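Local atomic coordinates of beta-L-arabinobiosidase (PDB entry 5MQR), a protein that probably hydrolyses glycosidic bonds of plant pectin as a beta-L-arabinobiosidase, and may also act as a sialidase. Residues G938-D943 and W1005-Q1010; Y825-A830 and F894-T899; V57-E62 and P357-G362; E120-P125 and L163-N168. All coordinates share one frame; numbering follows the deposited sequence.

The four contacts fall into two groups at opposite ends of an elongated chain. Contacts 1 and 2 lie in the glycoside hydrolase domain, with centres 31 Å apart and nearest atoms about 8 Å apart. Contacts 3 and 4 belong to the beta-propeller region, their centres 23 Å apart and their nearest atoms again about 8 Å apart; contact 4 falls between the two segments of contact 3 in sequence. Contacts 1 and 3 are 84 Å apart between centres. At contact 1 a bound buffer molecule lies about 4 Å from the side chain of C940, while bound calcium ions approach contact 3 (about 9 Å from the R58 side chain) and contact 4 (about 6 Å from that of M166).

Contact 1: G938-D943 and W1005-Q1010; sequences GKCEWD and WLKGDQ
K1007 sets off with CG beside its backbone N, bends at chi2 (-72°) and then runs extended, which carries its ammonium group to G938; C940, with SG anti to its own carbonyl carbon, points its sulfur at the same chain. The one direct hydrogen bond between the segments runs from K1007 NZ to G938 O at 2.8 Å. The nitrogen lies 36° out of the carbonyl plane, so the bond misses both lone-pair directions. One atom back, K1007 CE packs on C940 SG at 3.5 Å. A water gives G938 O a second donor at 2.7 Å and accepts from Q1010 NE2 at 2.9 Å, tying the two loops a second time. Both loops belong to the MGH1-like glycoside hydrolase domain, and W1005-Q1010 is made of two overlapping turns, type I from W1005 to G1008 and type II' from K1007 to Q1010, which share K1007 and G1008. With an alanine at K1007, G938 O would probably be left with the water alone among the partners described, and C940 SG without its methylene neighbour. Within the other loop, E941 OE2 receives K939 N at 2.8 Å on its syn side. Y997 adds its hydroxyl to E941 OE1 and to C940 N, while the side chain of C940 also touches E806 and E996 and approaches a bound buffer molecule.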
loop_
_atom_site.group_PDB
_atom_site.type_symbol
_atom_site.label_atom_id
_atom_site.label_comp_id
_atom_site.label_asym_id
_atom_site.label_seq_id
_atom_site.Cartn_x
_atom_site.Cartn_y
_atom_site.Cartn_z
ATOM N N GLY A 938 -7.489 -47.218 -11.737
ATOM C CA GLY A 938 -6.423 -47.500 -10.790
ATOM C C GLY A 938 -5.046 -47.724 -11.374
ATOM O O GLY A 938 -4.103 -47.863 -10.611
ATOM N N LYS A 939 -4.924 -47.731 -12.705
ATOM C CA LYS A 939 -3.650 -48.040 -13.403
ATOM C C LYS A 939 -3.143 -46.939 -14.358
ATOM O O LYS A 939 -2.411 -47.215 -15.284
ATOM C CB LYS A 939 -3.795 -49.376 -14.137
ATOM C CG LYS A 939 -4.094 -50.496 -13.161
ATOM C CD LYS A 939 -4.204 -51.852 -13.832
ATOM C CE LYS A 939 -4.288 -52.942 -12.758
ATOM N NZ LYS A 939 -4.976 -54.136 -13.307
ATOM N N CYS A 940 -3.536 -45.697 -14.092
ATOM C CA CYS A 940 -3.130 -44.502 -14.861
ATOM C C CYS A 940 -3.604 -44.481 -16.310
ATOM O O CYS A 940 -2.808 -44.686 -17.227
ATOM C CB CYS A 940 -1.610 -44.283 -14.764
ATOM S SG CYS A 940 -1.028 -44.119 -13.063
ATOM N N GLU A 941 -4.890 -44.193 -16.500
ATOM C CA GLU A 941 -5.516 -44.174 -17.819
ATOM C C GLU A 941 -5.838 -42.735 -18.229
ATOM O O GLU A 941 -6.354 -41.969 -17.419
ATOM C CB GLU A 941 -6.802 -45.002 -17.831
ATOM C CG GLU A 941 -6.700 -46.381 -17.189
ATOM C CD GLU A 941 -6.826 -46.373 -15.656
ATOM O OE1 GLU A 941 -7.349 -45.374 -15.073
ATOM O OE2 GLU A 941 -6.388 -47.375 -15.032
ATOM N N TRP A 942 -5.588 -42.409 -19.501
ATOM C CA TRP A 942 -5.741 -41.047 -20.034
ATOM C C TRP A 942 -6.950 -40.900 -20.967
ATOM O O TRP A 942 -7.023 -39.960 -21.774
ATOM C CB TRP A 942 -4.458 -40.625 -20.749
ATOM C CG TRP A 942 -3.351 -40.280 -19.824
ATOM C CD1 TRP A 942 -2.617 -41.134 -19.064
ATOM C CD2 TRP A 942 -2.829 -38.963 -19.567
ATOM N NE1 TRP A 942 -1.681 -40.431 -18.332
ATOM C CE2 TRP A 942 -1.790 -39.102 -18.623
ATOM C CE3 TRP A 942 -3.134 -37.689 -20.050
ATOM C CZ2 TRP A 942 -1.047 -38.023 -18.170
ATOM C CZ3 TRP A 942 -2.417 -36.618 -19.573
ATOM C CH2 TRP A 942 -1.379 -36.790 -18.653
ATOM N N ASP A 943 -7.929 -41.784 -20.788
ATOM C CA ASP A 943 -9.149 -41.773 -21.598
ATOM C C ASP A 943 -10.309 -41.025 -20.941
ATOM O O ASP A 943 -11.482 -41.350 -21.189
ATOM C CB ASP A 943 -9.555 -43.209 -22.011
ATOM C CG ASP A 943 -9.866 -44.114 -20.838
ATOM O OD1 ASP A 943 -9.458 -43.816 -19.676
ATOM O OD2 ASP A 943 -10.540 -45.151 -21.109
ATOM N N TRP A 1005 -9.196 -39.178 -5.732
ATOM C CA TRP A 1005 -7.834 -39.382 -6.243
ATOM C C TRP A 1005 -7.647 -40.880 -6.458
ATOM O O TRP A 1005 -7.795 -41.671 -5.538
ATOM C CB TRP A 1005 -6.789 -38.806 -5.291
ATOM C CG TRP A 1005 -6.703 -37.311 -5.356
ATOM C CD1 TRP A 1005 -7.269 -36.424 -4.510
ATOM C CD2 TRP A 1005 -6.000 -36.534 -6.341
ATOM N NE1 TRP A 1005 -6.975 -35.154 -4.895
ATOM C CE2 TRP A 1005 -6.209 -35.193 -6.028
ATOM C CE3 TRP A 1005 -5.243 -36.854 -7.471
ATOM C CZ2 TRP A 1005 -5.646 -34.159 -6.773
ATOM C CZ3 TRP A 1005 -4.713 -35.831 -8.220
ATOM C CH2 TRP A 1005 -4.913 -34.498 -7.869
ATOM N N LEU A 1006 -7.364 -41.257 -7.696
ATOM C CA LEU A 1006 -7.561 -42.645 -8.123
ATOM C C LEU A 1006 -6.526 -43.687 -7.673
ATOM O O LEU A 1006 -6.762 -44.865 -7.862
ATOM C CB LEU A 1006 -7.776 -42.704 -9.632
ATOM C CG LEU A 1006 -9.127 -42.109 -10.052
ATOM C CD1 LEU A 1006 -9.098 -41.611 -11.499
ATOM C CD2 LEU A 1006 -10.235 -43.125 -9.819
ATOM N N LYS A 1007 -5.417 -43.289 -7.075
ATOM C CA LYS A 1007 -4.586 -44.250 -6.325
ATOM C C LYS A 1007 -4.938 -44.325 -4.835
ATOM O O LYS A 1007 -4.228 -44.968 -4.069
ATOM C CB LYS A 1007 -3.108 -43.914 -6.469
ATOM C CG LYS A 1007 -2.628 -43.911 -7.908
ATOM C CD LYS A 1007 -2.541 -45.305 -8.480
ATOM C CE LYS A 1007 -1.897 -45.254 -9.853
ATOM N NZ LYS A 1007 -1.624 -46.604 -10.363
ATOM N N GLY A 1008 -6.032 -43.701 -4.406
ATOM C CA GLY A 1008 -6.394 -43.750 -2.988
ATOM C C GLY A 1008 -5.288 -43.268 -2.050
ATOM O O GLY A 1008 -4.704 -42.197 -2.240
ATOM N N ASP A 1009 -4.985 -44.085 -1.049
ATOM C CA ASP A 1009 -3.970 -43.727 -0.047
ATOM C C ASP A 1009 -2.561 -44.250 -0.387
ATOM O O ASP A 1009 -1.699 -44.188 0.459
ATOM C CB ASP A 1009 -4.390 -44.252 1.324
ATOM C CG ASP A 1009 -5.679 -43.657 1.788
ATOM O OD1 ASP A 1009 -5.810 -42.434 1.722
ATOM O OD2 ASP A 1009 -6.564 -44.406 2.243
ATOM N N GLN A 1010 -2.338 -44.740 -1.611
ATOM C CA GLN A 1010 -1.021 -45.266 -1.999
ATOM C C GLN A 1010 0.048 -44.162 -1.938
ATOM O O GLN A 1010 -0.160 -43.024 -2.371
ATOM C CB GLN A 1010 -1.045 -45.882 -3.397
ATOM C CG GLN A 1010 -1.921 -47.111 -3.549
ATOM C CD GLN A 1010 -2.063 -47.569 -5.000
ATOM O OE1 GLN A 1010 -1.086 -47.655 -5.728
ATOM N NE2 GLN A 1010 -3.281 -47.889 -5.407
HETATM O O HOH W 1 -4.175 -48.690 -8.056
#

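Contact 2: Y825-A830 and F894-T899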
loop_
_atom_site.group_PDB
_atom_site.type_symbol
_atom_site.label_atom_id
_atom_site.label_comp_id
_atom_site.label_asym_id
_atom_site.label_seq_id
_atom_site.Cartn_x
_atom_site.Cartn_y
_atom_site.Cartn_z
ATOM N N TYR A 825 4.700 -29.339 -29.458
ATOM C CA TYR A 825 5.912 -29.218 -28.676
ATOM C C TYR A 825 7.097 -28.855 -29.586
ATOM O O TYR A 825 7.909 -27.991 -29.253
ATOM C CB TYR A 825 6.271 -30.516 -27.930
ATOM C CG TYR A 825 5.297 -31.088 -26.920
ATOM C CD1 TYR A 825 4.229 -30.354 -26.396
ATOM C CD2 TYR A 825 5.491 -32.372 -26.453
ATOM C CE1 TYR A 825 3.364 -30.909 -25.468
ATOM C CE2 TYR A 825 4.647 -32.934 -25.518
ATOM C CZ TYR A 825 3.575 -32.213 -25.037
ATOM O OH TYR A 825 2.756 -32.821 -24.113
HETATM N N MSE A 826 7.189 -29.524 -30.723
HETATM C CA MSE A 826 8.299 -29.305 -31.646
HETATM C C MSE A 826 8.124 -27.964 -32.300
HETATM O O MSE A 826 9.118 -27.244 -32.462
HETATM C CB MSE A 826 8.454 -30.440 -32.636
HETATM C CG MSE A 826 8.806 -31.755 -31.913
HETATM SE SE MSE A 826 10.507 -31.700 -30.939
HETATM C CE MSE A 826 11.755 -31.651 -32.450
ATOM N N TYR A 827 6.880 -27.587 -32.630
ATOM C CA TYR A 827 6.610 -26.210 -33.066
ATOM C C TYR A 827 7.190 -25.205 -32.057
ATOM O O TYR A 827 7.962 -24.308 -32.424
ATOM C CB TYR A 827 5.111 -25.939 -33.260
ATOM C CG TYR A 827 4.836 -24.481 -33.462
ATOM C CD1 TYR A 827 5.055 -23.875 -34.696
ATOM C CD2 TYR A 827 4.406 -23.682 -32.406
ATOM C CE1 TYR A 827 4.833 -22.513 -34.886
ATOM C CE2 TYR A 827 4.179 -22.323 -32.587
ATOM C CZ TYR A 827 4.392 -21.743 -33.822
ATOM O OH TYR A 827 4.167 -20.401 -33.976
ATOM N N GLY A 828 6.795 -25.367 -30.794
ATOM C CA GLY A 828 7.265 -24.535 -29.693
ATOM C C GLY A 828 8.778 -24.499 -29.544
ATOM O O GLY A 828 9.355 -23.418 -29.346
ATOM N N ASN A 829 9.421 -25.666 -29.657
ATOM C CA ASN A 829 10.886 -25.753 -29.514
ATOM C C ASN A 829 11.587 -25.053 -30.655
ATOM O O ASN A 829 12.548 -24.312 -30.443
ATOM C CB ASN A 829 11.370 -27.198 -29.458
ATOM C CG ASN A 829 10.937 -27.918 -28.208
ATOM O OD1 ASN A 829 10.762 -27.317 -27.146
ATOM N ND2 ASN A 829 10.778 -29.230 -28.326
ATOM N N ALA A 830 11.078 -25.287 -31.855
ATOM C CA ALA A 830 11.560 -24.613 -33.061
ATOM C C ALA A 830 11.419 -23.104 -32.940
ATOM O O ALA A 830 12.371 -22.378 -33.182
ATOM C CB ALA A 830 10.826 -25.125 -34.288
ATOM N N PHE A 894 1.562 -22.979 -27.150
ATOM C CA PHE A 894 2.677 -22.346 -27.842
ATOM C C PHE A 894 2.222 -21.284 -28.819
ATOM O O PHE A 894 2.978 -20.895 -29.703
ATOM C CB PHE A 894 3.511 -23.417 -28.558
ATOM C CG PHE A 894 3.907 -24.544 -27.677
ATOM C CD1 PHE A 894 5.048 -24.469 -26.901
ATOM C CD2 PHE A 894 3.126 -25.668 -27.591
ATOM C CE1 PHE A 894 5.404 -25.514 -26.049
ATOM C CE2 PHE A 894 3.474 -26.717 -26.752
ATOM C CZ PHE A 894 4.620 -26.647 -25.981
ATOM N N ASN A 895 1.002 -20.795 -28.646
ATOM C CA ASN A 895 0.402 -19.818 -29.571
ATOM C C ASN A 895 0.550 -20.225 -31.053
ATOM O O ASN A 895 0.816 -19.391 -31.913
ATOM C CB ASN A 895 0.999 -18.420 -29.321
ATOM C CG ASN A 895 0.761 -17.935 -27.901
ATOM O OD1 ASN A 895 -0.354 -17.611 -27.529
ATOM N ND2 ASN A 895 1.797 -17.904 -27.109
ATOM N N LEU A 896 0.374 -21.516 -31.328
ATOM C CA LEU A 896 0.526 -22.033 -32.685
ATOM C C LEU A 896 -0.558 -21.533 -33.645
ATOM O O LEU A 896 -0.231 -21.062 -34.736
ATOM C CB LEU A 896 0.601 -23.573 -32.675
ATOM C CG LEU A 896 0.911 -24.328 -33.968
ATOM C CD1 LEU A 896 1.347 -25.759 -33.672
ATOM C CD2 LEU A 896 -0.286 -24.352 -34.902
ATOM N N PRO A 897 -1.849 -21.670 -33.275
ATOM C CA PRO A 897 -2.854 -21.361 -34.316
ATOM C C PRO A 897 -2.918 -19.884 -34.683
ATOM O O PRO A 897 -2.526 -19.035 -33.894
ATOM C CB PRO A 897 -4.174 -21.821 -33.679
ATOM C CG PRO A 897 -3.745 -22.834 -32.644
ATOM C CD PRO A 897 -2.496 -22.227 -32.070
ATOM N N ASP A 898 -3.373 -19.633 -35.905
ATOM C CA ASP A 898 -3.784 -18.322 -36.379
ATOM C C ASP A 898 -4.942 -17.743 -35.596
ATOM O O ASP A 898 -5.676 -18.457 -34.903
ATOM C CB ASP A 898 -4.232 -18.405 -37.857
ATOM C CG ASP A 898 -3.073 -18.566 -38.793
ATOM O OD1 ASP A 898 -2.078 -17.847 -38.560
ATOM O OD2 ASP A 898 -3.142 -19.393 -39.745
ATOM N N THR A 899 -5.129 -16.437 -35.778
ATOM C CA THR A 899 -6.203 -15.696 -35.103
ATOM C C THR A 899 -7.564 -15.838 -35.804
ATOM O O THR A 899 -8.557 -15.294 -35.328
ATOM C CB THR A 899 -5.859 -14.186 -34.967
ATOM O OG1 THR A 899 -5.698 -13.614 -36.263
ATOM C CG2 THR A 899 -4.568 -13.976 -34.167
HETATM O O HOH W 2 3.468 -18.582 -32.052
#
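The Schellman motif that ends helix 890-893, with N895 as its C-prime residue at positive phi, sets F894 and L896 against Y825, Y827 and G828 of helix 820-839. The clearest contact is a CH-pi interaction: L896 CG stands 3.9 Å from the centroid of the Y827 ring and only 12° off its normal, squarely over one face. Two torsions bring this about, since CG is anti to the backbone N in both Y827 (chi1 170°) and L896 (chi1 -173°). L896 CD1 extends the contact to Y827 CG at 3.7 Å. The edge of the same ring meets the backbone, with Y827 CE2 3.4 Å from F894 O. Its hydroxyl is linked to the loop through a water that lies 2.7 Å from Y827 OH and donates to N895 O at 2.8 Å. Two residues before L896, the F894 ring approaches the helix obliquely at G828, F894 CD1 lying 3.6 Å from G828 CA; a beta carbon at that position would clash with the ring. The far side of the phenyl reaches the edge of the Y825 ring, F894 CE2 to Y825 CD1 at 3.7 Å. W753 packs edge-to-face on F894 and also meets Y825, whose hydroxyl bonds Q953, while N895 OD1 is held by N964. The result is a Schellman-terminated helix end packed on helix 820-839 within the MGH1-like glycoside hydrolase domain, consistent with the helical barrel expected of a six-hairpin glycosidase.

Contact 3: V57-E62 and P357-G362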
loop_
_atom_site.group_PDB
_atom_site.type_symbol
_atom_site.label_atom_id
_atom_site.label_comp_id
_atom_site.label_asym_id
_atom_site.label_seq_id
_atom_site.Cartn_x
_atom_site.Cartn_y
_atom_site.Cartn_z
ATOM N N VAL A 57 2.169 30.418 13.529
ATOM C CA VAL A 57 2.293 31.534 14.476
ATOM C C VAL A 57 2.965 31.074 15.775
ATOM O O VAL A 57 2.513 30.120 16.406
ATOM C CB VAL A 57 0.917 32.154 14.819
ATOM C CG1 VAL A 57 1.111 33.357 15.721
ATOM C CG2 VAL A 57 0.144 32.537 13.551
ATOM N N ARG A 58 4.053 31.751 16.144
ATOM C CA ARG A 58 4.789 31.477 17.372
ATOM C C ARG A 58 4.613 32.660 18.290
ATOM O O ARG A 58 5.195 33.720 18.057
ATOM C CB ARG A 58 6.287 31.252 17.091
ATOM C CG ARG A 58 7.118 30.846 18.304
ATOM C CD ARG A 58 8.610 30.847 18.014
ATOM N NE ARG A 58 9.313 30.283 19.182
ATOM C CZ ARG A 58 9.530 30.928 20.328
ATOM N NH1 ARG A 58 9.153 32.198 20.464
ATOM N NH2 ARG A 58 10.136 30.303 21.345
ATOM N N ALA A 59 3.816 32.477 19.335
ATOM C CA ALA A 59 3.499 33.570 20.278
ATOM C C ALA A 59 4.758 34.142 20.911
ATOM O O ALA A 59 5.658 33.388 21.286
ATOM C CB ALA A 59 2.554 33.087 21.369
ATOM N N ASN A 60 4.817 35.463 21.027
ATOM C CA ASN A 60 5.931 36.125 21.716
ATOM C C ASN A 60 5.499 37.473 22.229
ATOM O O ASN A 60 5.414 38.428 21.461
ATOM C CB ASN A 60 7.114 36.283 20.760
ATOM C CG ASN A 60 8.436 36.534 21.474
ATOM O OD1 ASN A 60 8.525 37.282 22.464
ATOM N ND2 ASN A 60 9.487 35.916 20.955
ATOM N N ARG A 61 5.249 37.557 23.532
ATOM C CA ARG A 61 4.843 38.810 24.176
ATOM C C ARG A 61 5.955 39.863 24.218
ATOM O O ARG A 61 5.691 41.064 24.108
ATOM C CB ARG A 61 4.357 38.537 25.598
ATOM C CG ARG A 61 3.830 39.773 26.342
ATOM C CD ARG A 61 3.452 39.400 27.764
ATOM N NE ARG A 61 2.504 38.291 27.768
ATOM C CZ ARG A 61 2.372 37.366 28.718
ATOM N NH1 ARG A 61 3.123 37.355 29.810
ATOM N NH2 ARG A 61 1.455 36.406 28.558
ATOM N N GLU A 62 7.182 39.393 24.386
ATOM C CA GLU A 62 8.328 40.250 24.616
ATOM C C GLU A 62 8.805 40.880 23.327
ATOM O O GLU A 62 9.373 41.945 23.371
ATOM C CB GLU A 62 9.470 39.478 25.291
ATOM C CG GLU A 62 9.153 39.059 26.728
ATOM C CD GLU A 62 8.311 37.780 26.879
ATOM O OE1 GLU A 62 8.118 37.020 25.909
ATOM O OE2 GLU A 62 7.830 37.529 27.999
ATOM N N PRO A 357 6.701 23.145 24.982
ATOM C CA PRO A 357 6.307 23.626 26.309
ATOM C C PRO A 357 5.447 24.908 26.198
ATOM O O PRO A 357 5.727 25.740 25.340
ATOM C CB PRO A 357 7.638 23.923 27.010
ATOM C CG PRO A 357 8.724 23.560 26.083
ATOM C CD PRO A 357 8.136 23.328 24.728
HETATM N N MSE A 358 4.392 25.036 27.033
HETATM C CA MSE A 358 3.620 26.270 27.073
HETATM C C MSE A 358 4.469 27.322 27.746
HETATM O O MSE A 358 4.836 27.189 28.907
HETATM C CB MSE A 358 2.333 26.080 27.857
HETATM C CG MSE A 358 1.411 27.308 27.831
HETATM SE SE MSE A 358 -0.067 27.038 29.105
HETATM C CE MSE A 358 -0.912 25.420 28.375
ATOM N N ARG A 359 4.815 28.362 27.027
ATOM C CA ARG A 359 5.676 29.459 27.425
ATOM C C ARG A 359 4.953 30.489 28.270
ATOM O O ARG A 359 5.557 31.049 29.184
ATOM C CB ARG A 359 6.331 30.086 26.198
ATOM C CG ARG A 359 7.175 29.062 25.425
ATOM C CD ARG A 359 7.872 29.635 24.204
ATOM N NE ARG A 359 7.015 30.346 23.267
ATOM C CZ ARG A 359 6.173 29.782 22.401
ATOM N NH1 ARG A 359 5.984 28.461 22.368
ATOM N NH2 ARG A 359 5.491 30.556 21.577
ATOM N N TYR A 360 3.663 30.705 27.997
ATOM C CA TYR A 360 2.891 31.722 28.672
ATOM C C TYR A 360 1.696 31.094 29.350
ATOM O O TYR A 360 0.833 30.517 28.680
ATOM C CB TYR A 360 2.437 32.795 27.669
ATOM C CG TYR A 360 3.578 33.461 26.965
ATOM C CD1 TYR A 360 4.325 34.477 27.578
ATOM C CD2 TYR A 360 3.935 33.073 25.688
ATOM C CE1 TYR A 360 5.387 35.099 26.912
ATOM C CE2 TYR A 360 4.988 33.676 25.017
ATOM C CZ TYR A 360 5.712 34.683 25.625
ATOM O OH TYR A 360 6.761 35.230 24.910
ATOM N N GLY A 361 1.648 31.214 30.679
ATOM C CA GLY A 361 0.499 30.793 31.454
ATOM C C GLY A 361 -0.740 31.568 31.051
ATOM O O GLY A 361 -0.654 32.615 30.391
ATOM N N GLY A 362 -1.890 31.038 31.433
ATOM C CA GLY A 362 -3.159 31.670 31.116
ATOM C C GLY A 362 -4.414 30.832 31.374
ATOM O O GLY A 362 -4.398 29.591 31.267
HETATM O O HOH W 3 7.701 33.106 22.923
HETATM O O HOH W 4 1.050 34.743 30.634
#
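The alpha carbons of A59 and R359, nearest each other across the contact, are 8.5 Å apart, too far for backbone pairing, and side chains from 357-362 span the gap. R359 NH2 donates to A59 O at 2.9 Å and 167°, on a lone pair in the carbonyl plane and almost in its own guanidinium plane. Y360 OH is gripped by three partners: it donates to E62 OE1 in a contact modelled as very short, accepts R61 N at 3.1 Å, and accepts a hydrogen bond from a water. That water also donates to A59 O and accepts from R359 NE. The R61 guanidinium lays one face over Y360 CD1, its plane tilted 50° from the ring, while D589 holds its NH1. The R58 and R359 guanidinium groups lie face toward face, their planes 31° apart, R58 NH2 3.7 Å from R359 NE; acids probably offset the like charges, D454, a calcium ligand, at R58, and D397 with E396 at R359. Strand 52-57 pairs with strand 397-403, which follows 357-362 in the chain, so a strand from the start of the propeller region pairs with one from its end, consistent with Velcro-type closure of a beta-propeller.

Contact 4: E120-P125 and L163-N168; sequences EIVFPP and LITMGN
F123 enters the contact with CG beside its own backbone N (chi1 -62°), which turns the phenyl ring down onto the backbone of strand 163-168. Its edge meets T165 O, which lies 3.4 Å from F123 CZ and close to the ring plane. M166 C and G167 N approach obliquely, each 3.5 Å from F123 CE2, so F123 CE2 sits against the peptide joining M166 and G167. The absence of a side chain at G167 matters here, for a beta carbon would sit tight against F123 CD2. V122 supplies the second point of contact. Its CG2 is anti to the backbone N while CG1 takes the position between N and the carbonyl carbon (chi1 68°), which leaves V122 CG2 3.9 Å from T165 CG2. The threonine is turned to suit: its OG1, anti to N at chi1 -172°, bonds G154 O, so its methyl, T165 CG2, faces V122 and also lies 4.1 Å from F123 CZ. An alanine in place of F123 would remove the ring from T165 and G167 and is likely to open a gap between the two strands. V122 and F123 can both face this way because they form a classic beta bulge opposite T105. Strand 120-123 is the outermost of its four-stranded propeller sheet, and the F123 ring leaves it to reach the next sheet, touching V188 of strand 186-192 and M149 of strand 148-157, the two strands that flank 163-170.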
loop_
_atom_site.group_PDB
_atom_site.type_symbol
_atom_site.label_atom_id
_atom_site.label_comp_id
_atom_site.label_asym_id
_atom_site.label_seq_id
_atom_site.Cartn_x
_atom_site.Cartn_y
_atom_site.Cartn_z
ATOM N N GLU A 120 -3.580 39.135 9.939
ATOM C CA GLU A 120 -4.187 40.416 9.694
ATOM C C GLU A 120 -5.477 40.388 10.518
ATOM O O GLU A 120 -6.210 39.398 10.458
ATOM C CB GLU A 120 -4.497 40.486 8.199
ATOM C CG GLU A 120 -4.107 41.755 7.483
ATOM C CD GLU A 120 -4.629 41.787 6.044
ATOM O OE1 GLU A 120 -4.405 40.803 5.301
ATOM O OE2 GLU A 120 -5.270 42.794 5.665
ATOM N N ILE A 121 -5.774 41.446 11.271
ATOM C CA ILE A 121 -7.018 41.485 12.047
ATOM C C ILE A 121 -8.199 41.557 11.072
ATOM O O ILE A 121 -8.291 42.490 10.268
ATOM C CB ILE A 121 -7.066 42.664 13.044
ATOM C CG1 ILE A 121 -5.951 42.529 14.108
ATOM C CG2 ILE A 121 -8.422 42.737 13.748
ATOM C CD1 ILE A 121 -5.590 43.832 14.789
ATOM N N VAL A 122 -9.082 40.563 11.131
ATOM C CA VAL A 122 -10.205 40.454 10.186
ATOM C C VAL A 122 -11.542 40.792 10.872
ATOM O O VAL A 122 -12.419 41.353 10.242
ATOM C CB VAL A 122 -10.185 39.092 9.436
ATOM C CG1 VAL A 122 -10.485 37.912 10.355
ATOM C CG2 VAL A 122 -11.126 39.111 8.249
ATOM N N PHE A 123 -11.674 40.473 12.158
ATOM C CA PHE A 123 -12.728 41.043 13.003
ATOM C C PHE A 123 -12.066 41.620 14.266
ATOM O O PHE A 123 -11.439 40.877 15.006
ATOM C CB PHE A 123 -13.779 39.999 13.346
ATOM C CG PHE A 123 -14.505 39.454 12.138
ATOM C CD1 PHE A 123 -15.302 40.277 11.368
ATOM C CD2 PHE A 123 -14.378 38.124 11.764
ATOM C CE1 PHE A 123 -15.971 39.802 10.263
ATOM C CE2 PHE A 123 -15.048 37.638 10.649
ATOM C CZ PHE A 123 -15.847 38.484 9.902
ATOM N N PRO A 124 -12.172 42.949 14.489
ATOM C CA PRO A 124 -11.451 43.598 15.567
ATOM C C PRO A 124 -12.216 43.572 16.903
ATOM O O PRO A 124 -13.387 43.176 16.931
ATOM C CB PRO A 124 -11.328 45.052 15.056
ATOM C CG PRO A 124 -12.564 45.282 14.286
ATOM C CD PRO A 124 -12.976 43.936 13.726
ATOM N N PRO A 125 -11.563 44.015 18.000
ATOM C CA PRO A 125 -12.236 44.177 19.299
ATOM C C PRO A 125 -13.530 44.987 19.182
ATOM O O PRO A 125 -13.570 45.985 18.444
ATOM C CB PRO A 125 -11.207 44.945 20.129
ATOM C CG PRO A 125 -9.889 44.575 19.532
ATOM C CD PRO A 125 -10.146 44.420 18.065
ATOM N N LEU A 163 -15.951 34.554 -1.308
ATOM C CA LEU A 163 -15.477 34.009 -0.048
ATOM C C LEU A 163 -15.993 34.891 1.052
ATOM O O LEU A 163 -15.669 36.056 1.079
ATOM C CB LEU A 163 -13.947 33.929 0.005
ATOM C CG LEU A 163 -13.346 33.353 1.308
ATOM C CD1 LEU A 163 -13.863 31.960 1.645
ATOM C CD2 LEU A 163 -11.832 33.300 1.208
ATOM N N ILE A 164 -16.798 34.330 1.953
ATOM C CA ILE A 164 -17.267 35.046 3.140
ATOM C C ILE A 164 -16.553 34.464 4.358
ATOM O O ILE A 164 -16.427 33.234 4.488
ATOM C CB ILE A 164 -18.800 34.943 3.323
ATOM C CG1 ILE A 164 -19.553 35.250 2.016
ATOM C CG2 ILE A 164 -19.290 35.873 4.433
ATOM C CD1 ILE A 164 -19.293 36.598 1.402
ATOM N N THR A 165 -16.059 35.335 5.232
ATOM C CA THR A 165 -15.531 34.896 6.523
ATOM C C THR A 165 -16.444 35.448 7.613
ATOM O O THR A 165 -17.085 36.481 7.423
ATOM C CB THR A 165 -14.043 35.264 6.720
ATOM O OG1 THR A 165 -13.531 34.644 7.910
ATOM C CG2 THR A 165 -13.845 36.772 6.784
HETATM N N MSE A 166 -16.545 34.726 8.733
HETATM C CA MSE A 166 -17.521 35.076 9.777
HETATM C C MSE A 166 -16.975 34.809 11.149
HETATM O O MSE A 166 -16.101 33.960 11.347
HETATM C CB MSE A 166 -18.866 34.352 9.609
HETATM C CG MSE A 166 -18.719 32.828 9.542
HETATM SE SE MSE A 166 -20.419 31.906 9.092
HETATM C CE MSE A 166 -19.881 31.166 7.357
ATOM N N GLY A 167 -17.485 35.570 12.106
ATOM C CA GLY A 167 -17.179 35.356 13.492
ATOM C C GLY A 167 -18.275 35.893 14.368
ATOM O O GLY A 167 -19.231 36.501 13.877
ATOM N N ASN A 168 -18.139 35.671 15.665
ATOM C CA ASN A 168 -19.201 35.996 16.604
ATOM C C ASN A 168 -18.655 36.675 17.858
ATOM O O ASN A 168 -17.573 36.338 18.327
ATOM C CB ASN A 168 -19.922 34.703 16.942
ATOM C CG ASN A 168 -20.949 34.874 18.029
ATOM O OD1 ASN A 168 -22.101 35.180 17.748
ATOM N ND2 ASN A 168 -20.542 34.659 19.280
#